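PDB 3CNV: putative GntR-family transcriptional regulator from Bordetella bronchiseptica RB50, which probably regulates transcription as a GntR-family DNA-binding repressor or activator, its UTRA domain probably sensing a small-molecule effector. Local coordinates for residues M59-P69 with M143-H154. Sequence-based numbering, arbitrary orientation.
Sequences MPTVIDDLWLP and MEVRRGLYLTDH
Ile63 with Leu149, Asp65 with Arg147 and Trp67 with Val145 are the hydrogen-bonded pairs joining strands 59-69 and 143-150 antiparallel; Leu151 N to Thr61 O (2.8 Å) adds a nearly straight bond. Charges split between the two faces. On one, Arg147 NH2 sits 2.6 Å from Asp65 OD2, a salt bridge whose hydrogen bond is weak, bent to 126° at the hydrogen, carboxylate and guanidinium planes 81° apart; Arg51 holds Asp65 OD1. On the other, Arg146 grips Glu144 OE2 side-on through NE and NH2 (2.7 Å from NH2), and Tyr89 and Ser135 take OE1. Asp64 OD2 makes only a long, purely electrostatic salt bridge to Arg146 NH1 (4.0 Å), out of the guanidinium plane; a water bridges the two, while Arg52 pairs directly with Asp64. These are the central strands of the six-stranded antiparallel UTRA sheet, and a citrate, probably from the crystallisation liquor, hydrogen-bonds Arg146 NH1 and may mark an effector pocket on the Asp64 and Arg146 face. Val62 CG2 rests over the Tyr150 ring, 4.0 Å from its centroid. A chi1 of 175° turns Val145 CG1 toward the indole, 3.7 Å from Trp67 CE3. Leu66 lies alongside Arg146, CG 3.7 Å from NE.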
loop_
_atom_site.group_PDB
_atom_site.type_symbol
_atom_site.label_atom_id
_atom_site.label_comp_id
_atom_site.label_asym_id
_atom_site.label_seq_id
_atom_site.Cartn_x
_atom_site.Cartn_y
_atom_site.Cartn_z
HETATM N N MSE C 59 -4.826 -24.023 15.381
HETATM C CA MSE C 59 -5.543 -24.539 14.236
HETATM C C MSE C 59 -4.795 -24.198 12.978
HETATM O O MSE C 59 -4.314 -23.103 12.855
HETATM C CB MSE C 59 -6.934 -23.930 14.191
HETATM C CG MSE C 59 -7.671 -24.049 15.511
HETATM SE SE MSE C 59 -9.339 -23.091 15.399
HETATM C CE MSE C 59 -10.217 -24.350 14.243
ATOM N N PRO C 60 -4.645 -25.169 12.062
ATOM C CA PRO C 60 -3.961 -24.855 10.796
ATOM C C PRO C 60 -4.743 -23.862 10.020
ATOM O O PRO C 60 -5.960 -23.975 9.860
ATOM C CB PRO C 60 -3.949 -26.177 10.019
ATOM C CG PRO C 60 -4.381 -27.216 10.904
ATOM C CD PRO C 60 -5.060 -26.578 12.153
ATOM N N THR C 61 -4.028 -22.917 9.461
ATOM C CA THR C 61 -4.628 -21.762 8.825
ATOM C C THR C 61 -4.064 -21.473 7.427
ATOM O O THR C 61 -4.815 -21.075 6.528
ATOM C CB THR C 61 -4.446 -20.556 9.814
ATOM O OG1 THR C 61 -5.234 -20.840 10.979
ATOM C CG2 THR C 61 -4.909 -19.217 9.248
ATOM N N VAL C 62 -2.778 -21.775 7.250
ATOM C CA VAL C 62 -2.070 -21.558 5.970
ATOM C C VAL C 62 -1.216 -22.748 5.575
ATOM O O VAL C 62 -0.501 -23.320 6.392
ATOM C CB VAL C 62 -1.177 -20.218 6.037
ATOM C CG1 VAL C 62 -0.599 -19.853 4.701
ATOM C CG2 VAL C 62 -1.992 -19.037 6.577
ATOM N N ILE C 63 -1.267 -23.078 4.291
ATOM C CA ILE C 63 -0.270 -23.929 3.673
ATOM C C ILE C 63 0.455 -23.096 2.613
ATOM O O ILE C 63 -0.154 -22.537 1.676
ATOM C CB ILE C 63 -0.818 -25.267 3.051
ATOM C CG1 ILE C 63 -1.609 -26.070 4.052
ATOM C CG2 ILE C 63 0.339 -26.115 2.395
ATOM C CD1 ILE C 63 -0.793 -26.792 5.146
ATOM N N ASP C 64 1.743 -22.900 2.869
ATOM C CA ASP C 64 2.625 -22.122 1.981
ATOM C C ASP C 64 3.563 -23.069 1.235
ATOM O O ASP C 64 4.171 -23.959 1.835
ATOM C CB ASP C 64 3.526 -21.173 2.740
ATOM C CG ASP C 64 2.871 -19.906 3.205
ATOM O OD1 ASP C 64 1.996 -19.376 2.458
ATOM O OD2 ASP C 64 3.306 -19.392 4.324
ATOM N N ASP C 65 3.669 -22.870 -0.064
ATOM C CA ASP C 65 4.711 -23.486 -0.902
ATOM C C ASP C 65 5.605 -22.331 -1.329
ATOM O O ASP C 65 5.114 -21.350 -1.858
ATOM C CB ASP C 65 4.187 -24.197 -2.160
ATOM C CG ASP C 65 3.557 -25.542 -1.866
ATOM O OD1 ASP C 65 4.049 -26.230 -0.973
ATOM O OD2 ASP C 65 2.581 -25.924 -2.545
ATOM N N LEU C 66 6.906 -22.511 -1.200
ATOM C CA LEU C 66 7.915 -21.463 -1.516
ATOM C C LEU C 66 8.919 -22.059 -2.478
ATOM O O LEU C 66 9.262 -23.227 -2.403
ATOM C CB LEU C 66 8.719 -21.074 -0.230
ATOM C CG LEU C 66 8.235 -20.340 0.979
ATOM C CD1 LEU C 66 7.291 -21.182 1.868
ATOM C CD2 LEU C 66 9.515 -19.897 1.664
ATOM N N TRP C 67 9.450 -21.212 -3.335
ATOM C CA TRP C 67 10.502 -21.601 -4.256
ATOM C C TRP C 67 11.545 -20.460 -4.190
ATOM O O TRP C 67 11.227 -19.288 -4.373
ATOM C CB TRP C 67 9.980 -21.680 -5.698
ATOM C CG TRP C 67 9.030 -22.802 -6.009
ATOM C CD1 TRP C 67 9.340 -24.019 -6.524
ATOM C CD2 TRP C 67 7.620 -22.801 -5.806
ATOM N NE1 TRP C 67 8.210 -24.770 -6.666
ATOM C CE2 TRP C 67 7.138 -24.046 -6.207
ATOM C CE3 TRP C 67 6.721 -21.859 -5.332
ATOM C CZ2 TRP C 67 5.772 -24.368 -6.163
ATOM C CZ3 TRP C 67 5.392 -22.177 -5.270
ATOM C CH2 TRP C 67 4.914 -23.428 -5.664
ATOM N N LEU C 68 12.766 -20.838 -3.958
ATOM C CA LEU C 68 13.902 -19.942 -3.830
ATOM C C LEU C 68 15.056 -20.327 -4.764
ATOM O O LEU C 68 15.352 -21.481 -4.932
ATOM C CB LEU C 68 14.374 -19.983 -2.397
ATOM C CG LEU C 68 13.317 -19.740 -1.301
ATOM C CD1 LEU C 68 13.775 -20.332 0.022
ATOM C CD2 LEU C 68 13.129 -18.217 -1.177
ATOM N N PRO C 69 15.727 -19.327 -5.358
ATOM C CA PRO C 69 16.837 -19.649 -6.294
ATOM C C PRO C 69 17.982 -20.440 -5.576
ATOM O O PRO C 69 18.481 -20.032 -4.533
ATOM C CB PRO C 69 17.287 -18.290 -6.780
ATOM C CG PRO C 69 16.714 -17.277 -5.771
ATOM C CD PRO C 69 15.538 -17.878 -5.152
HETATM N N MSE C 143 13.421 -12.880 -5.620
HETATM C CA MSE C 143 14.131 -13.847 -4.781
HETATM C C MSE C 143 13.277 -14.947 -4.143
HETATM O O MSE C 143 13.797 -15.887 -3.507
HETATM C CB MSE C 143 14.846 -13.122 -3.603
HETATM C CG MSE C 143 16.073 -12.346 -3.931
HETATM SE SE MSE C 143 17.434 -13.234 -5.046
HETATM C CE MSE C 143 17.880 -14.656 -3.839
ATOM N N GLU C 144 11.987 -14.809 -4.260
ATOM C CA GLU C 144 11.038 -15.791 -3.730
ATOM C C GLU C 144 9.744 -15.748 -4.452
ATOM O O GLU C 144 9.210 -14.662 -4.769
ATOM C CB GLU C 144 10.694 -15.533 -2.243
ATOM C CG GLU C 144 9.789 -16.604 -1.633
ATOM C CD GLU C 144 9.056 -16.146 -0.364
ATOM O OE1 GLU C 144 8.560 -14.980 -0.357
ATOM O OE2 GLU C 144 8.990 -16.972 0.592
ATOM N N VAL C 145 9.250 -16.967 -4.661
ATOM C CA VAL C 145 7.898 -17.242 -5.092
ATOM C C VAL C 145 7.218 -17.985 -3.996
ATOM O O VAL C 145 7.725 -18.968 -3.497
ATOM C CB VAL C 145 7.793 -18.076 -6.395
ATOM C CG1 VAL C 145 6.275 -18.435 -6.703
ATOM C CG2 VAL C 145 8.376 -17.324 -7.605
ATOM N N ARG C 146 6.085 -17.480 -3.559
ATOM C CA ARG C 146 5.337 -18.192 -2.533
ATOM C C ARG C 146 3.848 -18.232 -2.901
ATOM O O ARG C 146 3.260 -17.190 -3.256
ATOM C CB ARG C 146 5.543 -17.476 -1.161
ATOM C CG ARG C 146 4.833 -18.150 0.013
ATOM C CD ARG C 146 5.012 -17.417 1.356
ATOM N NE ARG C 146 6.402 -17.239 1.754
ATOM C CZ ARG C 146 6.828 -16.867 2.950
ATOM N NH1 ARG C 146 5.962 -16.499 3.896
ATOM N NH2 ARG C 146 8.139 -16.784 3.170
ATOM N N ARG C 147 3.261 -19.442 -2.857
ATOM C CA ARG C 147 1.876 -19.628 -2.968
ATOM C C ARG C 147 1.285 -20.098 -1.660
ATOM O O ARG C 147 1.637 -21.172 -1.118
ATOM C CB ARG C 147 1.499 -20.649 -4.011
ATOM C CG ARG C 147 -0.032 -20.820 -3.989
ATOM C CD ARG C 147 -0.543 -21.911 -4.948
ATOM N NE ARG C 147 0.426 -22.983 -5.161
ATOM C CZ ARG C 147 0.564 -24.077 -4.398
ATOM N NH1 ARG C 147 -0.183 -24.264 -3.326
ATOM N NH2 ARG C 147 1.477 -24.989 -4.726
ATOM N N GLY C 148 0.402 -19.246 -1.137
ATOM C CA GLY C 148 -0.245 -19.524 0.094
ATOM C C GLY C 148 -1.711 -19.900 -0.108
ATOM O O GLY C 148 -2.419 -19.362 -0.943
ATOM N N LEU C 149 -2.152 -20.816 0.704
ATOM C CA LEU C 149 -3.556 -21.167 0.727
ATOM C C LEU C 149 -3.993 -21.010 2.158
ATOM O O LEU C 149 -3.488 -21.696 3.041
ATOM C CB LEU C 149 -3.802 -22.603 0.192
ATOM C CG LEU C 149 -3.656 -22.862 -1.315
ATOM C CD1 LEU C 149 -3.417 -24.388 -1.457
ATOM C CD2 LEU C 149 -4.909 -22.379 -2.154
ATOM N N TYR C 150 -4.979 -20.137 2.329
ATOM C CA TYR C 150 -5.431 -19.665 3.608
ATOM C C TYR C 150 -6.853 -20.089 3.826
ATOM O O TYR C 150 -7.743 -19.910 2.992
ATOM C CB TYR C 150 -5.415 -18.129 3.679
ATOM C CG TYR C 150 -4.071 -17.441 3.567
ATOM C CD1 TYR C 150 -3.161 -17.754 2.568
ATOM C CD2 TYR C 150 -3.746 -16.420 4.418
ATOM C CE1 TYR C 150 -1.939 -17.049 2.440
ATOM C CE2 TYR C 150 -2.508 -15.708 4.312
ATOM C CZ TYR C 150 -1.610 -16.055 3.323
ATOM O OH TYR C 150 -0.447 -15.345 3.237
ATOM N N LEU C 151 -7.064 -20.639 5.004
ATOM C CA LEU C 151 -8.427 -20.948 5.477
ATOM C C LEU C 151 -8.875 -19.700 6.266
ATOM O O LEU C 151 -8.325 -19.367 7.289
ATOM C CB LEU C 151 -8.426 -22.159 6.384
ATOM C CG LEU C 151 -9.757 -22.500 7.025
ATOM C CD1 LEU C 151 -10.709 -22.955 5.864
ATOM C CD2 LEU C 151 -9.542 -23.555 8.099
ATOM N N THR C 152 -9.833 -18.984 5.706
ATOM C CA THR C 152 -10.254 -17.680 6.210
ATOM C C THR C 152 -11.540 -17.749 7.011
ATOM O O THR C 152 -12.371 -16.865 6.939
ATOM C CB THR C 152 -10.376 -16.643 5.054
ATOM O OG1 THR C 152 -11.296 -17.109 4.080
ATOM C CG2 THR C 152 -9.104 -16.459 4.407
ATOM N N ASP C 153 -11.700 -18.791 7.797
ATOM C CA ASP C 153 -12.893 -18.891 8.598
ATOM C C ASP C 153 -12.843 -18.100 9.938
ATOM O O ASP C 153 -13.869 -17.719 10.482
ATOM C CB ASP C 153 -13.396 -20.372 8.726
ATOM C CG ASP C 153 -12.483 -21.288 9.549
ATOM O OD1 ASP C 153 -12.973 -22.364 10.054
ATOM O OD2 ASP C 153 -11.273 -20.963 9.656
ATOM N N HIS C 154 -11.658 -17.865 10.462
ATOM C CA HIS C 154 -11.511 -17.166 11.746
ATOM C C HIS C 154 -10.565 -16.000 11.591
ATOM O O HIS C 154 -10.298 -15.269 12.530
ATOM C CB HIS C 154 -10.858 -18.087 12.745
ATOM C CG HIS C 154 -11.717 -19.251 13.135
ATOM N ND1 HIS C 154 -12.909 -19.103 13.806
ATOM C CD2 HIS C 154 -11.520 -20.578 12.999
ATOM C CE1 HIS C 154 -13.425 -20.299 14.047
ATOM N NE2 HIS C 154 -12.598 -21.210 13.556
HETATM O O HOH W 1 0.165 -23.542 -0.846
HETATM O O HOH W 2 1.520 -16.833 2.003
HETATM O O HOH W 3 3.039 -16.744 4.268
#